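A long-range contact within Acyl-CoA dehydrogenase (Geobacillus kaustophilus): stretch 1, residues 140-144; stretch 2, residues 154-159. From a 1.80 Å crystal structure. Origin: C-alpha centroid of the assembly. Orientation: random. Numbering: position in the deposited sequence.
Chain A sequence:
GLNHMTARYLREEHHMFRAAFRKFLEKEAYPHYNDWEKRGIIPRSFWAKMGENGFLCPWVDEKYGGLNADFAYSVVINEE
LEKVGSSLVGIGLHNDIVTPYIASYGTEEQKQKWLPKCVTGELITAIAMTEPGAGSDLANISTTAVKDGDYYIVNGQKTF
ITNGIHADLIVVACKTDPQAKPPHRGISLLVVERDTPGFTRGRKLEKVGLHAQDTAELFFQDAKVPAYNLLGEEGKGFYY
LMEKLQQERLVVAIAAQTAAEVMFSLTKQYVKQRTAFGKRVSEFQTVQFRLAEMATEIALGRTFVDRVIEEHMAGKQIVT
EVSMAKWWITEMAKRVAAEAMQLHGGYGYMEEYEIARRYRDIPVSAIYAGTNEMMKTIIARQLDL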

# COMPACT_ATOMS: atom_id res chain seq x y z
N ASN A 140 24.25 -1.51 24.00
CA ASN A 140 23.75 -1.25 25.35
C ASN A 140 23.47 -2.51 26.20
O ASN A 140 22.83 -2.43 27.25
N ILE A 141 23.97 -3.66 25.75
CA ILE A 141 23.87 -4.90 26.53
C ILE A 141 24.61 -4.74 27.86
O ILE A 141 25.59 -3.99 27.94
N SER A 142 24.15 -5.42 28.91
CA SER A 142 24.74 -5.24 30.23
C SER A 142 25.26 -6.52 30.90
O SER A 142 25.74 -6.47 32.04
N THR A 143 25.18 -7.65 30.20
CA THR A 143 25.81 -8.89 30.69
C THR A 143 27.30 -8.63 30.87
O THR A 143 27.96 -8.16 29.94
N THR A 144 27.82 -8.91 32.06
CA THR A 144 29.23 -8.67 32.36
C THR A 144 30.03 -9.96 32.48
O THR A 144 29.50 -11.00 32.90
N VAL A 154 30.60 -14.55 34.89
CA VAL A 154 29.57 -14.01 34.00
C VAL A 154 28.24 -13.79 34.73
O VAL A 154 27.71 -14.69 35.39
N ASN A 155 27.71 -12.58 34.59
CA ASN A 155 26.44 -12.22 35.18
C ASN A 155 25.57 -11.50 34.15
O ASN A 155 26.01 -10.55 33.52
N GLY A 156 24.35 -11.98 33.98
CA GLY A 156 23.45 -11.38 33.01
C GLY A 156 22.36 -12.31 32.55
O GLY A 156 22.23 -13.43 33.05
N GLN A 157 21.57 -11.83 31.59
CA GLN A 157 20.44 -12.58 31.08
C GLN A 157 20.36 -12.32 29.59
O GLN A 157 20.55 -11.19 29.12
N LYS A 158 20.13 -13.40 28.84
CA LYS A 158 19.96 -13.33 27.40
C LYS A 158 18.58 -13.84 27.07
O LYS A 158 18.06 -14.72 27.75
N THR A 159 17.97 -13.30 26.02
CA THR A 159 16.57 -13.57 25.75
C THR A 159 16.35 -13.93 24.28
O THR A 159 17.14 -13.53 23.42

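The most unusual feature of this contact is a glycine that makes room for a threonine. Gly156 lies within the strand, its CA 4.1 Å from the CA of Thr143, and its backbone takes phi 157° and psi -176°. An ideal CB on Gly156 would point toward the other stretch and lie 2.1 Å from Thr143 OG1, a plain clash; at these backbone angles it would also be jammed against the carbonyl oxygen of Asn155. Two independent constraints, one from the neighbouring side chain and one from the strand's own backbone, therefore meet at one position.

Thr143 is the side chain that exploits the gap. It points toward the strand in the m rotamer (chi1 -64°) and has the largest area covered by the other stretch. Its OG1 lies over the bare glycine, 3.5 Å from Gly156 CA, and also 3.6 Å from Lys158 CE. Thr143 CG2 packs on Val154 CG1 at 3.9 Å. Val154, a t rotamer, sets its CA-to-CB bond sideways to the first stretch, yet still offers this methyl to Thr143.

The hydroxyl of Thr143 also has polar partners. Thr143 OG1 is 3.5 Å from Gln157 N, and water 1 links the two: it accepts from Gln157 N at 3.0 Å and donates a weak hydrogen bond to Thr143 OG1 at 3.3 Å. Thr143 OG1 has a further hydrogen bond elsewhere in the structure. The side chain of Gln157 points away, so this residue serves the contact chiefly through its backbone.

Lys158 shows how a long side chain can reach a contact that its first bond does not face. Its CA-to-CB bond points sideways, but chi angles of m, m, t, t bring its end nearer the first stretch. There Lys158 CE lies 3.6 Å from Thr143 OG1, and Lys158 NZ comes 4.1 Å from Ile141 CD1. Ile141 points toward the strand as a p, t rotamer. The ammonium group is hydrogen-bonded elsewhere in the structure, and across this contact the end of the side chain packs on Thr143 and Ile141.

Beside the glycine pocket, the backbones form a short antiparallel bridge. Thr144 N donates to Asn155 O at 2.8 Å, and Asn155 N returns the bond to Thr144 O at 2.9 Å. This pairing puts both side chains on the same face of the sheet, where Thr144 OG1 (p rotamer) approaches Asn155 CB at 3.9 Å. Asn155 is an m rotamer, and its amide is joined to the threonine through water 2, which accepts from Asn155 ND2 at 2.9 Å and is hydrogen-bonded to Thr144 OG1 at 2.8 Å.

The rules to be read here are compact: one antiparallel pair joined by two hydrogen bonds marks the register, a glycine next in the strand admits a close threonine, a lysine brings its end in from the side, and a water joins polar side chains that share a face.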

# COMPACT_ATOMS: atom_id res chain seq x y z
CB ASN A 140 22.49 -0.37 25.28
CG ASN A 140 22.13 0.27 26.61
OD1 ASN A 140 23.00 0.79 27.31
ND2 ASN A 140 20.85 0.23 26.96
CB ILE A 141 24.40 -6.13 25.76
CG1 ILE A 141 25.84 -5.91 25.28
CG2 ILE A 141 23.46 -6.48 24.60
CD1 ILE A 141 26.56 -7.19 24.85
CB SER A 142 23.77 -4.48 31.14
OG SER A 142 22.60 -5.23 31.39
CB THR A 143 25.56 -10.11 29.75
OG1 THR A 143 24.15 -10.40 29.71
CG2 THR A 143 26.30 -11.35 30.24
CB THR A 144 29.42 -7.86 33.67
OG1 THR A 144 28.84 -8.57 34.76
CG2 THR A 144 28.76 -6.49 33.56
CB VAL A 154 29.37 -14.87 32.73
CG1 VAL A 154 28.39 -14.21 31.76
CG2 VAL A 154 30.70 -15.12 32.03
CB ASN A 155 26.65 -11.33 36.40
CG ASN A 155 27.04 -12.12 37.62
OD1 ASN A 155 26.21 -12.80 38.23
ND2 ASN A 155 28.31 -12.05 37.99
CB GLN A 157 19.15 -12.14 31.78
CG GLN A 157 17.89 -12.87 31.35
CD GLN A 157 16.66 -12.45 32.15
OE1 GLN A 157 16.78 -11.97 33.28
NE2 GLN A 157 15.48 -12.67 31.59
CB LYS A 158 21.04 -14.15 26.68
CG LYS A 158 22.47 -13.64 26.90
CD LYS A 158 22.68 -12.30 26.22
CE LYS A 158 24.11 -11.82 26.35
NZ LYS A 158 24.24 -10.42 25.86
CB THR A 159 15.69 -12.37 26.18
OG1 THR A 159 14.30 -12.69 26.03
CG2 THR A 159 16.01 -11.16 25.35
O HOH W 1 21.67 -8.84 31.22
O HOH W 2 30.18 -10.59 36.24